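Local coordinates for protein alpha-/beta-galactoside alpha-2,3-sialyltransferase (Photobacterium phosphoreum, PDB 2ZWI) that probably transfers sialic acid to galactosides through an alpha-2,3 linkage, as a GT-B-type glycosyltransferase that binds cytidine-5'-monophosphate and a zinc ion, at residues 105-111 / 166-172; 276-282 / 296-302. All coordinates share one frame; numbering follows the deposited sequence.

Contact 1: 105-111 / 166-172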
loop_
_atom_site.group_PDB
_atom_site.type_symbol
_atom_site.label_atom_id
_atom_site.label_comp_id
_atom_site.label_asym_id
_atom_site.label_seq_id
_atom_site.Cartn_x
_atom_site.Cartn_y
_atom_site.Cartn_z
ATOM N N ILE A 105 14.968 19.570 1.831
ATOM C CA ILE A 105 14.128 18.391 2.098
ATOM C C ILE A 105 13.147 18.161 0.954
ATOM O O ILE A 105 12.461 19.082 0.526
ATOM C CB ILE A 105 13.333 18.508 3.427
ATOM C CG1 ILE A 105 14.282 18.562 4.626
ATOM C CG2 ILE A 105 12.364 17.331 3.582
ATOM C CD1 ILE A 105 13.677 19.194 5.876
ATOM N N GLU A 106 13.101 16.927 0.467
ATOM C CA GLU A 106 12.138 16.504 -0.547
ATOM C C GLU A 106 11.414 15.263 -0.054
ATOM O O GLU A 106 11.994 14.450 0.668
ATOM C CB GLU A 106 12.843 16.227 -1.877
ATOM C CG GLU A 106 13.432 17.495 -2.485
ATOM C CD GLU A 106 14.058 17.283 -3.848
ATOM O OE1 GLU A 106 14.685 18.244 -4.361
ATOM O OE2 GLU A 106 13.924 16.172 -4.407
ATOM N N LEU A 107 10.152 15.116 -0.446
ATOM C CA LEU A 107 9.277 14.089 0.132
ATOM C C LEU A 107 8.659 13.190 -0.924
ATOM O O LEU A 107 8.215 13.667 -1.964
ATOM C CB LEU A 107 8.147 14.731 0.949
ATOM C CG LEU A 107 8.525 15.751 2.033
ATOM C CD1 LEU A 107 7.293 16.401 2.603
ATOM C CD2 LEU A 107 9.366 15.098 3.147
ATOM N N ASN A 108 8.644 11.892 -0.640
ATOM C CA ASN A 108 7.876 10.915 -1.405
ATOM C C ASN A 108 6.961 10.156 -0.444
ATOM O O ASN A 108 7.459 9.424 0.429
ATOM C CB ASN A 108 8.812 9.926 -2.119
ATOM C CG ASN A 108 9.687 10.599 -3.170
ATOM O OD1 ASN A 108 10.908 10.710 -3.006
ATOM N ND2 ASN A 108 9.069 11.057 -4.245
ATOM N N PHE A 109 5.646 10.338 -0.593
ATOM C CA PHE A 109 4.654 9.611 0.202
ATOM C C PHE A 109 4.007 8.478 -0.618
ATOM O O PHE A 109 3.549 8.694 -1.738
ATOM C CB PHE A 109 3.547 10.547 0.703
ATOM C CG PHE A 109 3.974 11.495 1.795
ATOM C CD1 PHE A 109 4.001 11.080 3.130
ATOM C CD2 PHE A 109 4.318 12.813 1.496
ATOM C CE1 PHE A 109 4.393 11.962 4.158
ATOM C CE2 PHE A 109 4.693 13.708 2.512
ATOM C CZ PHE A 109 4.734 13.275 3.848
ATOM N N TYR A 110 3.981 7.279 -0.055
ATOM C CA TYR A 110 3.350 6.119 -0.672
ATOM C C TYR A 110 2.108 5.727 0.115
ATOM O O TYR A 110 2.191 5.553 1.332
ATOM C CB TYR A 110 4.337 4.946 -0.671
ATOM C CG TYR A 110 5.544 5.173 -1.549
ATOM C CD1 TYR A 110 6.638 5.919 -1.095
ATOM C CD2 TYR A 110 5.586 4.647 -2.831
ATOM C CE1 TYR A 110 7.745 6.133 -1.912
ATOM C CE2 TYR A 110 6.696 4.857 -3.660
ATOM C CZ TYR A 110 7.752 5.596 -3.193
ATOM O OH TYR A 110 8.816 5.780 -4.013
ATOM N N ASP A 111 0.962 5.601 -0.564
ATOM C CA ASP A 111 -0.289 5.191 0.096
ATOM C C ASP A 111 -0.092 3.923 0.921
ATOM O O ASP A 111 0.637 3.039 0.505
ATOM C CB ASP A 111 -1.392 4.910 -0.938
ATOM C CG ASP A 111 -1.940 6.171 -1.587
ATOM O OD1 ASP A 111 -1.694 7.290 -1.078
ATOM O OD2 ASP A 111 -2.629 6.019 -2.625
ATOM N N TYR A 166 7.012 21.584 0.966
ATOM C CA TYR A 166 8.229 20.978 0.445
ATOM C C TYR A 166 7.970 20.384 -0.941
ATOM O O TYR A 166 6.824 20.044 -1.260
ATOM C CB TYR A 166 8.719 19.855 1.385
ATOM C CG TYR A 166 9.005 20.318 2.801
ATOM C CD1 TYR A 166 8.012 20.289 3.777
ATOM C CD2 TYR A 166 10.270 20.791 3.156
ATOM C CE1 TYR A 166 8.268 20.724 5.081
ATOM C CE2 TYR A 166 10.540 21.234 4.458
ATOM C CZ TYR A 166 9.530 21.193 5.411
ATOM O OH TYR A 166 9.780 21.624 6.690
ATOM N N PRO A 167 9.029 20.257 -1.767
ATOM C CA PRO A 167 8.903 19.434 -2.974
ATOM C C PRO A 167 8.448 18.033 -2.558
ATOM O O PRO A 167 9.144 17.355 -1.787
ATOM C CB PRO A 167 10.325 19.401 -3.539
ATOM C CG PRO A 167 10.964 20.667 -3.022
ATOM C CD PRO A 167 10.378 20.851 -1.637
ATOM N N THR A 168 7.259 17.644 -3.029
ATOM C CA THR A 168 6.585 16.419 -2.587
ATOM C C THR A 168 5.999 15.672 -3.780
ATOM O O THR A 168 5.373 16.274 -4.666
ATOM C CB THR A 168 5.426 16.728 -1.608
ATOM O OG1 THR A 168 5.926 17.423 -0.471
ATOM C CG2 THR A 168 4.751 15.471 -1.130
ATOM N N THR A 169 6.203 14.365 -3.794
ATOM C CA THR A 169 5.469 13.483 -4.707
ATOM C C THR A 169 4.595 12.500 -3.916
ATOM O O THR A 169 5.041 11.915 -2.931
ATOM C CB THR A 169 6.408 12.749 -5.679
ATOM O OG1 THR A 169 7.056 13.709 -6.533
ATOM C CG2 THR A 169 5.642 11.757 -6.554
ATOM N N TYR A 170 3.334 12.370 -4.339
ATOM C CA TYR A 170 2.413 11.374 -3.769
ATOM C C TYR A 170 2.292 10.211 -4.732
ATOM O O TYR A 170 1.723 10.339 -5.827
ATOM C CB TYR A 170 1.038 11.978 -3.487
ATOM C CG TYR A 170 1.063 12.904 -2.300
ATOM C CD1 TYR A 170 1.065 12.383 -1.002
ATOM C CD2 TYR A 170 1.122 14.277 -2.463
ATOM C CE1 TYR A 170 1.120 13.198 0.087
ATOM C CE2 TYR A 170 1.166 15.130 -1.350
ATOM C CZ TYR A 170 1.171 14.569 -0.079
ATOM O OH TYR A 170 1.210 15.351 1.042
ATOM N N HIS A 171 2.853 9.081 -4.330
ATOM C CA HIS A 171 2.731 7.864 -5.113
ATOM C C HIS A 171 1.430 7.186 -4.689
ATOM O O HIS A 171 1.294 6.751 -3.540
ATOM C CB HIS A 171 3.929 6.978 -4.861
ATOM C CG HIS A 171 5.243 7.648 -5.134
ATOM N ND1 HIS A 171 6.022 7.334 -6.224
ATOM C CD2 HIS A 171 5.914 8.608 -4.458
ATOM C CE1 HIS A 171 7.123 8.063 -6.209
ATOM N NE2 HIS A 171 7.085 8.844 -5.144
ATOM N N MET A 172 0.461 7.131 -5.597
ATOM C CA MET A 172 -0.879 6.690 -5.219
ATOM C C MET A 172 -1.293 5.356 -5.824
ATOM O O MET A 172 -1.052 5.079 -7.000
ATOM C CB MET A 172 -1.919 7.751 -5.592
ATOM C CG MET A 172 -1.723 9.120 -4.922
ATOM S SD MET A 172 -3.081 10.239 -5.344
ATOM C CE MET A 172 -4.406 9.503 -4.367
HETATM O O HOH W 1 9.595 14.948 -4.642
HETATM O O HOH W 2 0.336 8.999 -1.620
#
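Phe109 is held through both its N and its O by strand 168-172: Phe109 N donates to Thr169 O at 2.9 Å, and His171 N donates to Phe109 O at 2.7 Å. The same alternation ties Leu107 N to Pro167 O (2.8 Å) and Thr169 N to Leu107 O, and ends at a longer bond from Asp111 N to His171 O. Beyond the backbone, CG of His171 is anti to its carbonyl carbon (chi1 -56°), which sets the imidazole in an offset stack on the Tyr110 ring, centroids 4.1 Å apart and planes 13° apart. Thr169 CG2 sits over the opposite imidazole face, while Asn108 ND2 reaches the edge and gives His171 NE2 a weak, bent hydrogen bond (3.1 Å). On the other side of the sheet, Phe109 and Tyr170 run side by side with near-parallel but barely overlapping rings, Phe109 CD2 lying 3.5 Å from Tyr170 CE1; Tyr170 OH is hydrogen-bonded to Ile159 O. Thr168 CG2 approaches the Phe109 ring at its edge. The strand axes diverge by only 10°, and the matched bridges make this a parallel pair inside the seven-stranded sheet of one Rossmann-like domain, as expected of a GT-B fold.

Contact 2: 276-282 / 296-302. With C5P (cytidine-5'-monophosphate), chain C.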
loop_
_atom_site.group_PDB
_atom_site.type_symbol
_atom_site.label_atom_id
_atom_site.label_comp_id
_atom_site.label_asym_id
_atom_site.label_seq_id
_atom_site.Cartn_x
_atom_site.Cartn_y
_atom_site.Cartn_z
ATOM N N LEU A 276 -8.201 -23.562 -7.329
ATOM C CA LEU A 276 -8.463 -22.625 -6.242
ATOM C C LEU A 276 -7.256 -22.479 -5.328
ATOM O O LEU A 276 -6.711 -23.474 -4.851
ATOM C CB LEU A 276 -9.664 -23.080 -5.420
ATOM C CG LEU A 276 -10.984 -23.362 -6.136
ATOM C CD1 LEU A 276 -12.053 -23.647 -5.060
ATOM C CD2 LEU A 276 -11.398 -22.201 -7.061
ATOM N N PHE A 277 -6.863 -21.227 -5.106
ATOM C CA PHE A 277 -5.756 -20.873 -4.244
ATOM C C PHE A 277 -6.317 -20.043 -3.094
ATOM O O PHE A 277 -7.257 -19.254 -3.280
ATOM C CB PHE A 277 -4.740 -20.030 -5.020
ATOM C CG PHE A 277 -3.889 -20.815 -6.002
ATOM C CD1 PHE A 277 -2.535 -21.035 -5.743
ATOM C CD2 PHE A 277 -4.423 -21.302 -7.185
ATOM C CE1 PHE A 277 -1.737 -21.741 -6.654
ATOM C CE2 PHE A 277 -3.634 -22.018 -8.098
ATOM C CZ PHE A 277 -2.296 -22.231 -7.834
ATOM N N PHE A 278 -5.759 -20.229 -1.907
ATOM C CA PHE A 278 -6.147 -19.412 -0.774
ATOM C C PHE A 278 -4.976 -18.535 -0.350
ATOM O O PHE A 278 -3.919 -19.042 0.023
ATOM C CB PHE A 278 -6.622 -20.284 0.404
ATOM C CG PHE A 278 -7.058 -19.482 1.604
ATOM C CD1 PHE A 278 -8.331 -18.924 1.654
ATOM C CD2 PHE A 278 -6.188 -19.267 2.670
ATOM C CE1 PHE A 278 -8.723 -18.150 2.744
ATOM C CE2 PHE A 278 -6.580 -18.511 3.770
ATOM C CZ PHE A 278 -7.854 -17.947 3.798
ATOM N N LYS A 279 -5.162 -17.222 -0.420
ATOM C CA LYS A 279 -4.183 -16.296 0.132
ATOM C C LYS A 279 -4.733 -15.681 1.417
ATOM O O LYS A 279 -5.582 -14.777 1.389
ATOM C CB LYS A 279 -3.778 -15.225 -0.893
ATOM C CG LYS A 279 -2.758 -14.187 -0.393
ATOM C CD LYS A 279 -1.690 -14.829 0.486
ATOM C CE LYS A 279 -0.648 -13.830 0.943
ATOM N NZ LYS A 279 -1.117 -12.867 1.972
ATOM N N GLY A 280 -4.255 -16.195 2.550
ATOM C CA GLY A 280 -4.694 -15.693 3.848
ATOM C C GLY A 280 -4.160 -14.300 4.146
ATOM O O GLY A 280 -3.122 -13.885 3.614
ATOM N N HIS A 281 -4.885 -13.576 4.989
ATOM C CA HIS A 281 -4.430 -12.292 5.499
ATOM C C HIS A 281 -3.201 -12.545 6.386
ATOM O O HIS A 281 -3.197 -13.508 7.133
ATOM C CB HIS A 281 -5.570 -11.646 6.301
ATOM C CG HIS A 281 -5.351 -10.201 6.628
ATOM N ND1 HIS A 281 -4.425 -9.780 7.558
ATOM C CD2 HIS A 281 -5.968 -9.082 6.177
ATOM C CE1 HIS A 281 -4.467 -8.460 7.649
ATOM N NE2 HIS A 281 -5.393 -8.013 6.818
ATOM N N PRO A 282 -2.141 -11.708 6.271
ATOM C CA PRO A 282 -0.913 -11.817 7.070
ATOM C C PRO A 282 -1.121 -11.936 8.583
ATOM O O PRO A 282 -0.321 -12.588 9.257
ATOM C CB PRO A 282 -0.172 -10.522 6.736
ATOM C CG PRO A 282 -0.570 -10.258 5.330
ATOM C CD PRO A 282 -2.040 -10.592 5.307
ATOM N N MET A 296 -7.877 -26.163 -0.830
ATOM C CA MET A 296 -7.313 -25.086 -1.623
ATOM C C MET A 296 -5.798 -25.113 -1.548
ATOM O O MET A 296 -5.225 -25.502 -0.535
ATOM C CB MET A 296 -7.851 -23.752 -1.120
ATOM C CG MET A 296 -9.327 -23.551 -1.452
ATOM S SD MET A 296 -9.948 -22.025 -0.777
ATOM C CE MET A 296 -9.684 -22.302 0.959
ATOM N N ILE A 297 -5.153 -24.693 -2.626
ATOM C CA ILE A 297 -3.704 -24.530 -2.627
ATOM C C ILE A 297 -3.338 -23.303 -1.779
ATOM O O ILE A 297 -3.741 -22.186 -2.087
ATOM C CB ILE A 297 -3.144 -24.378 -4.065
ATOM C CG1 ILE A 297 -3.545 -25.578 -4.930
ATOM C CG2 ILE A 297 -1.632 -24.200 -4.041
ATOM C CD1 ILE A 297 -2.968 -25.540 -6.329
ATOM N N GLU A 298 -2.568 -23.525 -0.719
ATOM C CA GLU A 298 -2.142 -22.435 0.159
ATOM C C GLU A 298 -1.014 -21.576 -0.402
ATOM O O GLU A 298 0.040 -22.081 -0.810
ATOM C CB GLU A 298 -1.722 -22.990 1.519
ATOM C CG GLU A 298 -1.199 -21.944 2.496
ATOM C CD GLU A 298 -0.685 -22.565 3.786
ATOM O OE1 GLU A 298 -0.870 -23.799 3.972
ATOM O OE2 GLU A 298 -0.099 -21.825 4.607
ATOM N N ILE A 299 -1.243 -20.266 -0.398
ATOM C CA ILE A 299 -0.182 -19.294 -0.586
ATOM C C ILE A 299 0.080 -18.734 0.808
ATOM O O ILE A 299 -0.830 -18.177 1.438
ATOM C CB ILE A 299 -0.581 -18.163 -1.580
ATOM C CG1 ILE A 299 -0.881 -18.741 -2.969
ATOM C CG2 ILE A 299 0.531 -17.094 -1.668
ATOM C CD1 ILE A 299 -1.491 -17.733 -3.939
ATOM N N TYR A 300 1.308 -18.929 1.292
ATOM C CA TYR A 300 1.723 -18.534 2.644
ATOM C C TYR A 300 1.195 -17.152 3.010
ATOM O O TYR A 300 1.500 -16.165 2.335
ATOM C CB TYR A 300 3.251 -18.578 2.745
ATOM C CG TYR A 300 3.825 -18.324 4.120
ATOM C CD1 TYR A 300 3.213 -18.826 5.280
ATOM C CD2 TYR A 300 5.003 -17.614 4.257
ATOM C CE1 TYR A 300 3.765 -18.594 6.539
ATOM C CE2 TYR A 300 5.569 -17.394 5.498
ATOM C CZ TYR A 300 4.953 -17.880 6.630
ATOM O OH TYR A 300 5.548 -17.625 7.848
ATOM N N ASN A 301 0.397 -17.085 4.073
ATOM C CA ASN A 301 -0.346 -15.859 4.398
ATOM C C ASN A 301 0.519 -14.621 4.646
ATOM O O ASN A 301 0.093 -13.498 4.359
ATOM C CB ASN A 301 -1.338 -16.084 5.559
ATOM C CG ASN A 301 -0.654 -16.162 6.935
ATOM O OD1 ASN A 301 -1.093 -15.521 7.887
ATOM N ND2 ASN A 301 0.416 -16.947 7.035
ATOM N N LYS A 302 1.735 -14.832 5.151
ATOM C CA LYS A 302 2.635 -13.717 5.481
ATOM C C LYS A 302 3.211 -13.007 4.253
ATOM O O LYS A 302 3.737 -11.899 4.370
ATOM C CB LYS A 302 3.767 -14.185 6.411
ATOM C CG LYS A 302 3.287 -14.841 7.694
ATOM C CD LYS A 302 2.523 -13.843 8.556
ATOM C CE LYS A 302 2.387 -14.339 9.995
ATOM N NZ LYS A 302 1.909 -13.210 10.829
HETATM O O3P C5P C . -7.032 -6.373 4.020
HETATM P P C5P C . -6.158 -5.282 4.507
HETATM O O1P C5P C . -6.706 -3.987 3.989
HETATM O O2P C5P C . -5.986 -5.417 5.996
HETATM O "O5'" C5P C . -4.746 -5.523 3.799
HETATM C "C5'" C5P C . -3.565 -4.837 4.207
HETATM C "C4'" C5P C . -2.382 -5.539 3.559
HETATM O "O4'" C5P C . -2.336 -6.921 3.964
HETATM C "C3'" C5P C . -2.520 -5.599 2.044
HETATM O "O3'" C5P C . -2.014 -4.423 1.425
HETATM C "C2'" C5P C . -1.682 -6.798 1.683
HETATM O "O2'" C5P C . -0.290 -6.496 1.824
HETATM C "C1'" C5P C . -1.963 -7.737 2.837
HETATM N N1 C5P C . -2.962 -8.782 2.579
HETATM C C2 C5P C . -2.554 -9.931 1.869
HETATM N N3 C5P C . -3.421 -10.940 1.653
HETATM C C4 C5P C . -4.693 -10.859 2.096
HETATM C C5 C5P C . -5.128 -9.743 2.802
HETATM C C6 C5P C . -4.225 -8.698 3.038
HETATM O O2 C5P C . -1.392 -10.015 1.417
HETATM N N4 C5P C . -5.526 -11.901 1.865
HETATM O O HOH W 3 -2.744 -18.556 3.195
#
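Phe277 lays one face of its ring against Ile297, whose CB stands 4.0 Å from the ring centroid and 21° off the normal, a CH-pi contact. Across the sheet, a turn about the SD bond (chi3 -61°) swings Met296 CE toward the Phe278 ring, where it packs 3.7 Å from Phe278 CD1, while SD lies obliquely 5.4 Å from the ring centroid, a Met-aromatic contact. Three backbone bonds join the strands: Ile297 N to Leu276 O, Phe278 N to Ile297 O and Ile299 N to Phe278 O. Past Phe278 the direct backbone bonding stops, and a water bridges Gly280 N to Ile299 O. With CG anti to its backbone N (chi1 179°), Lys279 then folds so that NZ reaches Asn301 O (2.7 Å), above that carbonyl's plane, and Gly280 O (2.8 Å), and more weakly cytosine O2. The nucleotide's N4 donates to Lys279 O at 2.9 Å, and His281 NE2 binds phosphate oxygen O2P at 2.8 Å in the imidazole plane. Lys302 NZ closes the far end on Pro282 O. The pair belongs to a beta-alpha-beta unit: helix 287-294 packs on Phe278, helix 223-230 on Phe277 and Ile299, and strand 236-240 continues the sheet beyond strand 275-279.

In the fold
The contacts lie on opposite sides of the chain's centre, their centres 33 Å apart, and each joins parallel strands of a separate sheet. Contact 1, flanked by strands 74-82 and 195-197, is the more buried; contact 2 is partly buried, and its strand 297-299 is outermost in its sheet within the chain. A largely helical run of 54 residues separates the segments of contact 1, whereas one helix links those of contact 2. Aromatic side chains serve both, but contact 1 pairs rings across its strands, while contact 2 sets rings against aliphatic and thioether groups and the end of its first segment, 279-282, meets the nucleotide. The side chain of Asp111 is about 10 Å from the bound nucleotide.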